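Local coordinates for protein cell divisionFtsK/SpoIIIE (Thermomonospora curvata, PDB 4NH0) that forms part of the ESX type VII secretion system that exports EsxA and EsxB, has weak intrinsic ATPase activity, and might be the translocase subunit, at residues Pro708-Ser712 and Thr896-Val900; Ile966-Gln972 and Thr990-Gln994; Gln973-Ile979 and Ala1038-Val1044; Leu1060-Pro1065 and Pro1090-Ile1095. Residues are numbered along the deposited sequence.

Contact 1 (Pro708-Ser712 and Thr896-Val900)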
# COMPACT_ATOMS: atom_id res chain seq x y z
N PRO A 708 -0.12 -19.28 5.14
CA PRO A 708 -1.06 -20.24 4.54
C PRO A 708 -2.02 -19.55 3.57
O PRO A 708 -2.71 -20.22 2.80
CB PRO A 708 -1.81 -20.79 5.76
CG PRO A 708 -1.74 -19.69 6.76
CD PRO A 708 -0.40 -19.04 6.56
N HIS A 709 -2.04 -18.22 3.60
CA HIS A 709 -2.92 -17.45 2.73
C HIS A 709 -2.31 -17.22 1.35
O HIS A 709 -3.03 -17.04 0.37
CB HIS A 709 -3.27 -16.11 3.38
CG HIS A 709 -3.98 -16.23 4.69
ND1 HIS A 709 -3.34 -16.59 5.85
CD2 HIS A 709 -5.28 -16.04 5.02
CE1 HIS A 709 -4.21 -16.62 6.84
NE2 HIS A 709 -5.39 -16.29 6.36
N VAL A 710 -0.98 -17.22 1.28
CA VAL A 710 -0.31 -17.03 0.00
C VAL A 710 -0.07 -18.37 -0.68
O VAL A 710 0.04 -19.40 -0.01
CB VAL A 710 1.03 -16.28 0.16
CG1 VAL A 710 0.84 -15.00 0.96
CG2 VAL A 710 2.06 -17.17 0.83
N GLY A 711 0.01 -18.35 -2.00
CA GLY A 711 0.20 -19.57 -2.76
C GLY A 711 1.43 -19.49 -3.65
O GLY A 711 1.98 -20.51 -4.06
N SER A 712 1.85 -18.27 -3.96
CA SER A 712 3.01 -18.05 -4.81
C SER A 712 3.63 -16.67 -4.61
O SER A 712 2.92 -15.67 -4.52
CB SER A 712 2.64 -18.24 -6.28
OG SER A 712 3.69 -17.84 -7.13
N THR A 896 -4.28 -25.23 2.77
CA THR A 896 -3.63 -23.95 2.52
C THR A 896 -4.09 -23.35 1.20
O THR A 896 -5.01 -23.85 0.57
CB THR A 896 -2.10 -24.10 2.50
OG1 THR A 896 -1.71 -24.97 1.43
CG2 THR A 896 -1.60 -24.69 3.82
N ALA A 897 -3.43 -22.27 0.80
CA ALA A 897 -3.74 -21.62 -0.47
C ALA A 897 -3.24 -22.46 -1.64
O ALA A 897 -2.10 -22.93 -1.61
CB ALA A 897 -3.15 -20.23 -0.52
N PRO A 898 -4.09 -22.66 -2.65
CA PRO A 898 -3.73 -23.45 -3.84
C PRO A 898 -2.52 -22.88 -4.55
O PRO A 898 -2.48 -21.69 -4.82
CB PRO A 898 -4.98 -23.36 -4.71
CG PRO A 898 -6.08 -23.03 -3.77
CD PRO A 898 -5.47 -22.16 -2.72
N PRO A 899 -1.53 -23.74 -4.86
CA PRO A 899 -0.29 -23.29 -5.50
C PRO A 899 -0.50 -22.98 -6.98
O PRO A 899 -1.49 -23.41 -7.56
CB PRO A 899 0.64 -24.48 -5.32
CG PRO A 899 -0.27 -25.65 -5.35
CD PRO A 899 -1.54 -25.20 -4.66
N VAL A 900 0.44 -22.24 -7.57
CA VAL A 900 0.41 -22.00 -9.00
C VAL A 900 1.07 -23.16 -9.73
O VAL A 900 2.28 -23.36 -9.62
CB VAL A 900 1.12 -20.68 -9.37
CG1 VAL A 900 1.25 -20.56 -10.88
CG2 VAL A 900 0.35 -19.50 -8.81
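Pro708 opens the contact with its carbonyl: Ala897 N donates to Pro708 O at 3.0 Å, with an angle at the hydrogen of 132°. Its ring adds only a loose touch, Pro708 CB lying 4.4 Å from Thr896 CG2. At His709 the side chain turns away and NE2 bonds to His684 O, so the residue meets the other segment through its backbone, His709 O standing 3.3 Å from Ala897 CB. Val710 does the same, its O also 3.3 Å from Ala897 CB; the methyl thus sits against two successive carbonyls, and Ala897 is the residue most covered here. Gly711 lets the extended 896-900 segment come close, with its CA 4.0 Å from Pro898 O and 4.6 Å from Pro899 CA; an ideal CB on Gly711 would run into that same oxygen. Ser712 finishes with an apolar touch, CB to Val900 CG2 at 3.6 Å, while its OG is held by Arg721. The two segments run almost parallel, 5° apart, yet with Pro898 and Pro899 in it the second forms no regular strand. Strand 710-714 lies at one edge of the FtsK 2 sheet, its inner neighbour being strand 689-694, to which His709, Gly711 and Ser712 bond through their backbones. The 896-900 segment, in the connection that follows helix 877-891, lies along this border, with Pro898 O bonded to Tyr692 and Val900 resting on Tyr692 and on helix 719-742.

Contact 2 (Ile966-Gln972 and Thr990-Gln994)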
# COMPACT_ATOMS: atom_id res chain seq x y z
N ILE A 966 1.18 -44.70 -35.20
CA ILE A 966 0.96 -46.14 -35.08
C ILE A 966 -0.40 -46.44 -34.44
O ILE A 966 -1.16 -47.27 -34.94
CB ILE A 966 2.08 -46.83 -34.26
CG1 ILE A 966 3.26 -47.20 -35.16
CG2 ILE A 966 1.57 -48.08 -33.57
CD1 ILE A 966 4.16 -46.05 -35.51
N GLU A 967 -0.69 -45.75 -33.35
CA GLU A 967 -1.90 -46.01 -32.57
C GLU A 967 -3.17 -45.51 -33.23
O GLU A 967 -4.27 -45.86 -32.81
CB GLU A 967 -1.76 -45.39 -31.18
CG GLU A 967 -0.79 -46.11 -30.27
CD GLU A 967 -1.28 -47.50 -29.89
OE1 GLU A 967 -2.51 -47.70 -29.85
OE2 GLU A 967 -0.43 -48.38 -29.65
N ARG A 968 -3.03 -44.69 -34.27
CA ARG A 968 -4.19 -44.04 -34.87
C ARG A 968 -4.41 -44.43 -36.33
O ARG A 968 -5.46 -44.16 -36.90
CB ARG A 968 -4.05 -42.52 -34.76
CG ARG A 968 -4.07 -42.02 -33.32
CD ARG A 968 -3.62 -40.58 -33.21
NE ARG A 968 -3.79 -40.07 -31.86
CZ ARG A 968 -3.00 -40.37 -30.84
NH1 ARG A 968 -1.98 -41.19 -31.02
NH2 ARG A 968 -3.23 -39.85 -29.64
N TYR A 969 -3.41 -45.07 -36.93
CA TYR A 969 -3.52 -45.51 -38.32
C TYR A 969 -3.14 -46.98 -38.48
O TYR A 969 -2.24 -47.48 -37.80
CB TYR A 969 -2.63 -44.66 -39.23
CG TYR A 969 -3.00 -43.20 -39.30
CD1 TYR A 969 -3.98 -42.74 -40.17
CD2 TYR A 969 -2.35 -42.26 -38.50
CE1 TYR A 969 -4.31 -41.40 -40.23
CE2 TYR A 969 -2.68 -40.92 -38.56
CZ TYR A 969 -3.66 -40.50 -39.42
OH TYR A 969 -3.98 -39.16 -39.48
N THR A 970 -3.83 -47.68 -39.38
CA THR A 970 -3.47 -49.04 -39.73
C THR A 970 -2.45 -48.99 -40.87
O THR A 970 -2.42 -48.02 -41.62
CB THR A 970 -4.70 -49.86 -40.16
OG1 THR A 970 -5.25 -49.32 -41.36
CG2 THR A 970 -5.75 -49.85 -39.07
N PRO A 971 -1.60 -50.03 -40.99
CA PRO A 971 -0.59 -50.07 -42.05
C PRO A 971 -1.16 -49.94 -43.47
O PRO A 971 -0.41 -49.69 -44.40
CB PRO A 971 0.05 -51.45 -41.86
CG PRO A 971 -0.10 -51.71 -40.41
CD PRO A 971 -1.44 -51.13 -40.03
N GLN A 972 -2.47 -50.11 -43.61
CA GLN A 972 -3.12 -49.91 -44.90
C GLN A 972 -3.66 -48.49 -45.00
O GLN A 972 -4.17 -48.08 -46.05
CB GLN A 972 -4.25 -50.92 -45.10
CG GLN A 972 -3.80 -52.38 -45.11
CD GLN A 972 -3.60 -52.93 -43.71
OE1 GLN A 972 -4.27 -52.52 -42.76
NE2 GLN A 972 -2.67 -53.86 -43.57
N THR A 990 9.83 -50.74 -35.86
CA THR A 990 9.67 -52.19 -35.86
C THR A 990 8.29 -52.64 -36.32
O THR A 990 8.08 -53.82 -36.60
CB THR A 990 9.94 -52.77 -34.47
OG1 THR A 990 9.03 -52.19 -33.53
CG2 THR A 990 11.36 -52.48 -34.03
N THR A 991 7.35 -51.70 -36.41
CA THR A 991 5.97 -52.02 -36.75
C THR A 991 5.82 -52.44 -38.21
O THR A 991 6.79 -52.44 -38.97
CB THR A 991 5.04 -50.83 -36.49
OG1 THR A 991 5.37 -49.75 -37.38
CG2 THR A 991 5.17 -50.35 -35.06
N GLU A 992 4.60 -52.81 -38.59
CA GLU A 992 4.31 -53.23 -39.95
C GLU A 992 4.25 -52.02 -40.89
O GLU A 992 4.42 -52.15 -42.10
CB GLU A 992 3.01 -54.02 -40.00
CG GLU A 992 2.66 -54.59 -41.37
CD GLU A 992 1.38 -55.40 -41.36
OE1 GLU A 992 1.00 -55.90 -40.28
OE2 GLU A 992 0.75 -55.55 -42.43
N HIS A 993 4.00 -50.85 -40.31
CA HIS A 993 3.95 -49.61 -41.07
C HIS A 993 5.30 -49.34 -41.74
O HIS A 993 5.37 -48.71 -42.79
CB HIS A 993 3.57 -48.43 -40.18
CG HIS A 993 2.37 -48.68 -39.33
ND1 HIS A 993 2.44 -49.29 -38.09
CD2 HIS A 993 1.06 -48.39 -39.52
CE1 HIS A 993 1.23 -49.37 -37.57
NE2 HIS A 993 0.38 -48.83 -38.42
N GLN A 994 6.36 -49.82 -41.10
CA GLN A 994 7.72 -49.69 -41.60
C GLN A 994 7.86 -50.14 -43.04
O GLN A 994 7.44 -51.24 -43.40
CB GLN A 994 8.68 -50.48 -40.71
CG GLN A 994 10.00 -50.84 -41.37
CD GLN A 994 10.91 -49.64 -41.53
OE1 GLN A 994 11.69 -49.56 -42.48
NE2 GLN A 994 10.83 -48.71 -40.59
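One hydrogen bond joins the segments: His993 NE2 donates to Tyr969 O at 3.0 Å, close to the plane of the imidazole. The other ring nitrogen is engaged within its own segment, His993 ND1 and Thr991 OG1 sharing a hydrogen bond of 3.0 Å, so the ring is fixed from both nitrogens. Over one face of the imidazole lies Pro971, whose CG makes a CH-pi contact 3.7 Å from the ring centroid and 19° off its normal. In the P-loop NTPase fold of FtsK 3, the 966-972 segment carries the chain from helix 954-968, which follows the Walker A motif, into strand 974-980; 990-994 leads into the adjacent parallel strand 994-998, and His993 bonds through its backbone to Leu976. Van der Waals contacts make up the rest: Ile966 CG1 lies 3.7 Å from Thr991 CG2 and 3.7 Å from His993 ND1, and Pro971 CG reaches Glu992 CB at 3.9 Å. Further out, the amide Gln972 NE2 comes within 4.0 Å of the carboxylate oxygen Glu992 OE2.

Contact 3 (Gln973-Ile979 and Ala1038-Val1044)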
# COMPACT_ATOMS: atom_id res chain seq x y z
N GLN A 973 -3.55 -47.74 -43.91
CA GLN A 973 -3.98 -46.34 -43.88
C GLN A 973 -2.79 -45.40 -43.96
O GLN A 973 -2.87 -44.33 -44.57
CB GLN A 973 -4.78 -46.05 -42.61
CG GLN A 973 -6.22 -46.54 -42.63
CD GLN A 973 -6.96 -46.23 -41.35
OE1 GLN A 973 -6.39 -46.32 -40.26
NE2 GLN A 973 -8.23 -45.87 -41.47
N ALA A 974 -1.68 -45.79 -43.34
CA ALA A 974 -0.48 -44.97 -43.31
C ALA A 974 0.77 -45.81 -43.09
O ALA A 974 0.79 -46.69 -42.24
CB ALA A 974 -0.60 -43.91 -42.23
N ARG A 975 1.81 -45.52 -43.86
CA ARG A 975 3.07 -46.25 -43.73
C ARG A 975 4.22 -45.29 -43.42
O ARG A 975 4.09 -44.09 -43.60
CB ARG A 975 3.36 -47.04 -45.01
CG ARG A 975 2.14 -47.71 -45.61
CD ARG A 975 2.51 -48.82 -46.57
NE ARG A 975 2.79 -50.07 -45.88
CZ ARG A 975 1.94 -51.09 -45.81
NH1 ARG A 975 0.75 -51.00 -46.38
NH2 ARG A 975 2.27 -52.19 -45.16
N LEU A 976 5.34 -45.84 -42.96
CA LEU A 976 6.45 -45.02 -42.50
C LEU A 976 7.75 -45.32 -43.23
O LEU A 976 8.02 -46.46 -43.60
CB LEU A 976 6.67 -45.22 -41.00
CG LEU A 976 5.50 -44.95 -40.06
CD1 LEU A 976 5.85 -45.42 -38.66
CD2 LEU A 976 5.16 -43.48 -40.05
N ILE A 977 8.56 -44.28 -43.43
CA ILE A 977 9.92 -44.43 -43.93
C ILE A 977 10.84 -43.51 -43.14
O ILE A 977 10.59 -42.31 -43.04
CB ILE A 977 10.02 -44.10 -45.43
CG1 ILE A 977 9.23 -45.12 -46.25
CG2 ILE A 977 11.48 -44.09 -45.87
CD1 ILE A 977 9.33 -44.91 -47.74
N PHE A 978 11.90 -44.08 -42.58
CA PHE A 978 12.77 -43.34 -41.67
C PHE A 978 14.12 -42.99 -42.28
O PHE A 978 14.71 -43.79 -43.00
CB PHE A 978 12.99 -44.14 -40.38
CG PHE A 978 11.73 -44.36 -39.59
CD1 PHE A 978 10.88 -45.41 -39.89
CD2 PHE A 978 11.41 -43.53 -38.53
CE1 PHE A 978 9.73 -45.62 -39.15
CE2 PHE A 978 10.26 -43.73 -37.80
CZ PHE A 978 9.42 -44.78 -38.11
N ILE A 979 14.59 -41.78 -41.99
CA ILE A 979 15.95 -41.39 -42.32
C ILE A 979 16.66 -41.01 -41.02
O ILE A 979 16.60 -39.86 -40.58
CB ILE A 979 15.99 -40.21 -43.30
CG1 ILE A 979 15.21 -40.55 -44.57
CG2 ILE A 979 17.43 -39.85 -43.65
CD1 ILE A 979 15.27 -39.48 -45.63
N ALA A 1038 -2.24 -46.28 -48.94
CA ALA A 1038 -1.96 -45.63 -47.67
C ALA A 1038 -1.26 -44.29 -47.86
O ALA A 1038 -0.71 -44.02 -48.93
CB ALA A 1038 -1.13 -46.53 -46.78
N GLU A 1039 -1.28 -43.46 -46.83
CA GLU A 1039 -0.53 -42.22 -46.83
C GLU A 1039 0.90 -42.50 -46.38
O GLU A 1039 1.15 -43.46 -45.66
CB GLU A 1039 -1.18 -41.18 -45.92
CG GLU A 1039 -2.57 -40.74 -46.38
CD GLU A 1039 -3.14 -39.64 -45.51
OE1 GLU A 1039 -2.52 -39.29 -44.49
OE2 GLU A 1039 -4.22 -39.11 -45.86
N LEU A 1040 1.84 -41.65 -46.79
CA LEU A 1040 3.24 -41.87 -46.45
C LEU A 1040 3.76 -40.80 -45.50
O LEU A 1040 3.64 -39.61 -45.76
CB LEU A 1040 4.10 -41.90 -47.71
CG LEU A 1040 5.60 -42.04 -47.48
CD1 LEU A 1040 5.91 -43.29 -46.67
CD2 LEU A 1040 6.35 -42.07 -48.81
N PHE A 1041 4.33 -41.25 -44.39
CA PHE A 1041 4.96 -40.35 -43.43
C PHE A 1041 6.47 -40.49 -43.49
O PHE A 1041 7.02 -41.50 -43.05
CB PHE A 1041 4.45 -40.62 -42.02
CG PHE A 1041 3.04 -40.17 -41.77
CD1 PHE A 1041 1.97 -41.01 -42.04
CD2 PHE A 1041 2.79 -38.91 -41.27
CE1 PHE A 1041 0.68 -40.59 -41.81
CE2 PHE A 1041 1.49 -38.49 -41.04
CZ PHE A 1041 0.44 -39.33 -41.31
N LEU A 1042 7.13 -39.47 -44.03
CA LEU A 1042 8.58 -39.47 -44.11
C LEU A 1042 9.19 -38.85 -42.86
O LEU A 1042 9.19 -37.63 -42.70
CB LEU A 1042 9.05 -38.73 -45.36
CG LEU A 1042 10.56 -38.71 -45.59
CD1 LEU A 1042 11.11 -40.12 -45.67
CD2 LEU A 1042 10.89 -37.94 -46.86
N VAL A 1043 9.69 -39.69 -41.97
CA VAL A 1043 10.27 -39.23 -40.72
C VAL A 1043 11.78 -39.05 -40.85
O VAL A 1043 12.52 -40.03 -41.01
CB VAL A 1043 9.97 -40.20 -39.57
CG1 VAL A 1043 10.67 -39.75 -38.30
CG2 VAL A 1043 8.47 -40.30 -39.34
N VAL A 1044 12.23 -37.81 -40.78
CA VAL A 1044 13.65 -37.50 -40.93
C VAL A 1044 14.24 -36.88 -39.67
O VAL A 1044 13.83 -35.80 -39.25
CB VAL A 1044 13.89 -36.54 -42.11
CG1 VAL A 1044 15.37 -36.25 -42.27
CG2 VAL A 1044 13.32 -37.12 -43.39
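Apolar side chains cover both faces of this parallel strand pair. On the face of Ile977 and Ile979, Ile977 CG1 meets Leu1040 CD1 at 3.8 Å and Ile979 CD1 meets Val1044 CG2 at 3.8 Å; Ile977 also packs on Leu1007 and Ile1011 of helix 1001-1017, and Ile979 on Leu1057. The other face is more aromatic: Leu976 CD2 lies 3.5 Å from Phe1041 CB, Ala974 CB touches the ring edge at Phe1041 CE1 (3.6 Å), and Phe978 CD2 is 3.8 Å from Val1043 CB. Helix 954-968 packs on this side, the Val1043 side chain being about 9 Å from that of Ser955 in the nucleotide site. Between the faces six backbone bonds alternate, from Glu1039 N to Gln973 O (2.9 Å) through to Ile979 N to Val1043 O (2.9 Å). The strands cross at -26°. Polarity gathers at the N-terminal end, where Glu1039 binds His1073, Gln973 binds Thr970 N, and Arg975 CG lies 3.7 Å from Ala1038 CB. Strand 974-980 is flanked by 994-998 and strand 1039-1045 by 1072-1078, so both are inner strands; buried apolar faces joined by backbone bonds, with polar groups confined to one end, suit the centre of a P-loop NTPase sheet.

Contact 4 (Leu1060-Pro1065 and Pro1090-Ile1095)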
# COMPACT_ATOMS: atom_id res chain seq x y z
N LEU A 1060 12.35 -34.39 -53.77
CA LEU A 1060 10.97 -34.33 -53.28
C LEU A 1060 10.48 -32.90 -53.06
O LEU A 1060 9.32 -32.68 -52.73
CB LEU A 1060 10.84 -35.11 -51.97
CG LEU A 1060 11.10 -36.62 -52.06
CD1 LEU A 1060 11.10 -37.25 -50.68
CD2 LEU A 1060 10.07 -37.28 -52.96
N ALA A 1061 11.37 -31.93 -53.27
CA ALA A 1061 11.07 -30.53 -52.99
C ALA A 1061 9.93 -29.99 -53.85
O ALA A 1061 9.21 -29.08 -53.45
CB ALA A 1061 12.31 -29.68 -53.17
N GLU A 1062 9.78 -30.55 -55.05
CA GLU A 1062 8.77 -30.08 -55.99
C GLU A 1062 7.41 -30.72 -55.75
O GLU A 1062 6.41 -30.32 -56.36
CB GLU A 1062 9.23 -30.35 -57.43
CG GLU A 1062 10.15 -31.56 -57.57
CD GLU A 1062 11.05 -31.46 -58.79
OE1 GLU A 1062 11.68 -30.40 -58.98
OE2 GLU A 1062 11.12 -32.44 -59.56
N LEU A 1063 7.37 -31.69 -54.85
CA LEU A 1063 6.13 -32.42 -54.56
C LEU A 1063 5.45 -31.90 -53.30
O LEU A 1063 4.24 -32.05 -53.13
CB LEU A 1063 6.41 -33.92 -54.42
CG LEU A 1063 6.41 -34.78 -55.68
CD1 LEU A 1063 7.40 -34.28 -56.72
CD2 LEU A 1063 6.70 -36.23 -55.33
N LEU A 1064 6.24 -31.28 -52.43
CA LEU A 1064 5.75 -30.77 -51.14
C LEU A 1064 4.54 -29.83 -51.22
O LEU A 1064 3.69 -29.87 -50.34
CB LEU A 1064 6.89 -30.08 -50.39
CG LEU A 1064 8.11 -30.96 -50.10
CD1 LEU A 1064 9.12 -30.22 -49.25
CD2 LEU A 1064 7.68 -32.25 -49.43
N PRO A 1065 4.47 -28.96 -52.25
CA PRO A 1065 3.23 -28.18 -52.33
C PRO A 1065 2.02 -29.03 -52.69
O PRO A 1065 0.91 -28.76 -52.23
CB PRO A 1065 3.53 -27.16 -53.44
CG PRO A 1065 5.01 -27.06 -53.47
CD PRO A 1065 5.50 -28.44 -53.16
N PRO A 1090 15.78 -25.50 -50.40
CA PRO A 1090 14.57 -25.81 -51.17
C PRO A 1090 13.50 -26.57 -50.37
O PRO A 1090 12.33 -26.23 -50.45
CB PRO A 1090 15.10 -26.68 -52.31
CG PRO A 1090 16.49 -26.20 -52.51
CD PRO A 1090 17.00 -25.86 -51.13
N ILE A 1091 13.92 -27.59 -49.62
CA ILE A 1091 12.99 -28.37 -48.81
C ILE A 1091 12.36 -27.52 -47.71
O ILE A 1091 11.15 -27.36 -47.66
CB ILE A 1091 13.69 -29.58 -48.17
CG1 ILE A 1091 14.05 -30.62 -49.24
CG2 ILE A 1091 12.80 -30.22 -47.12
CD1 ILE A 1091 12.84 -31.29 -49.85
N ILE A 1092 13.20 -26.98 -46.83
CA ILE A 1092 12.74 -26.24 -45.67
C ILE A 1092 12.04 -24.93 -46.06
O ILE A 1092 11.03 -24.57 -45.46
CB ILE A 1092 13.91 -25.93 -44.71
CG1 ILE A 1092 14.49 -27.23 -44.16
CG2 ILE A 1092 13.45 -25.03 -43.57
CD1 ILE A 1092 15.51 -27.02 -43.06
N GLN A 1093 12.56 -24.24 -47.07
CA GLN A 1093 12.02 -22.94 -47.45
C GLN A 1093 10.59 -23.05 -47.95
O GLN A 1093 9.82 -22.10 -47.86
CB GLN A 1093 12.91 -22.28 -48.52
CG GLN A 1093 12.72 -22.80 -49.93
CD GLN A 1093 11.72 -21.97 -50.73
OE1 GLN A 1093 11.24 -20.94 -50.27
NE2 GLN A 1093 11.39 -22.44 -51.93
N ARG A 1094 10.23 -24.22 -48.48
CA ARG A 1094 8.89 -24.43 -49.00
C ARG A 1094 7.96 -24.96 -47.91
O ARG A 1094 6.77 -24.67 -47.90
CB ARG A 1094 8.91 -25.39 -50.19
CG ARG A 1094 8.38 -24.76 -51.47
CD ARG A 1094 8.91 -25.46 -52.71
NE ARG A 1094 8.46 -24.79 -53.93
CZ ARG A 1094 9.11 -24.85 -55.09
NH1 ARG A 1094 10.24 -25.53 -55.19
NH2 ARG A 1094 8.62 -24.21 -56.14
N ILE A 1095 8.52 -25.73 -46.98
CA ILE A 1095 7.77 -26.20 -45.82
C ILE A 1095 7.31 -25.02 -44.99
O ILE A 1095 6.14 -24.93 -44.60
CB ILE A 1095 8.61 -27.15 -44.95
CG1 ILE A 1095 8.74 -28.51 -45.62
CG2 ILE A 1095 7.99 -27.30 -43.57
CD1 ILE A 1095 9.42 -29.55 -44.76
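Within the P-loop NTPase fold of FtsK 3, helix 1090-1097 packs beside the irregular helical turns of 1060-1065, which precede strand 1072-1078. Arg1094, Ala1061 and Leu1064 lose the most surface. Ala1061 points at the helix and, having only a methyl, allows the closest backbone approach: its CA is 5.1 Å from Ile1091 CA. Ile1091 CD1 lies 3.7 Å from both Ala1061 CA and Ala1061 CB, and Pro1090 CB is 4.2 Å from the same methyl. One turn further along, where the backbones have spread to 7.3 Å between the CA atoms of Leu1064 and Ile1095, a longer side chain fills the gap. Leu1064 CD1 touches Ile1091 CD1 at 3.9 Å and Ile1095 CG1 at 4.0 Å, so one leucine methyl meets two isoleucines a helical turn apart. These three side chains also rest on strand 1072-1078, Leu1064 on Leu1072 and Leu1074, both isoleucines on Ile1076, which makes the contact part of the hydrophobic layer on that strand. Arg1094 lies at the more open border and merely brushes the loop: its extended side chain runs past, with Arg1094 NE 4.2 Å from Pro1065 CG and Arg1094 CD 3.7 Å from Ala1061 O.

In the fold
Contact 1 comes first along the chain and belongs to the second ATPase module; its centre is about 47 to 51 Å from the centres of the other three. Contacts 2, 3 and 4 all fall in FtsK 3. Contacts 2 and 3 interleave in sequence, their centres about 9 Å apart, and meet at strand 974-980, which belongs to contact 3: His993 O approaches Leu976 N at 2.9 Å, probably a hydrogen bond. Contact 4 follows, its centre about 16 Å from that of contact 3, which it touches where Leu1042 CD2 meets Leu1060 CD1 at 3.9 Å. Contact 3 lies in the FtsK 3 sheet, contact 2 in adjoining loops, contact 4 against strand 1072-1078. Contact 1 lays the outgoing FtsK 2-3 connection along the edge of FtsK 2, consistent with this linker binding FtsK 2.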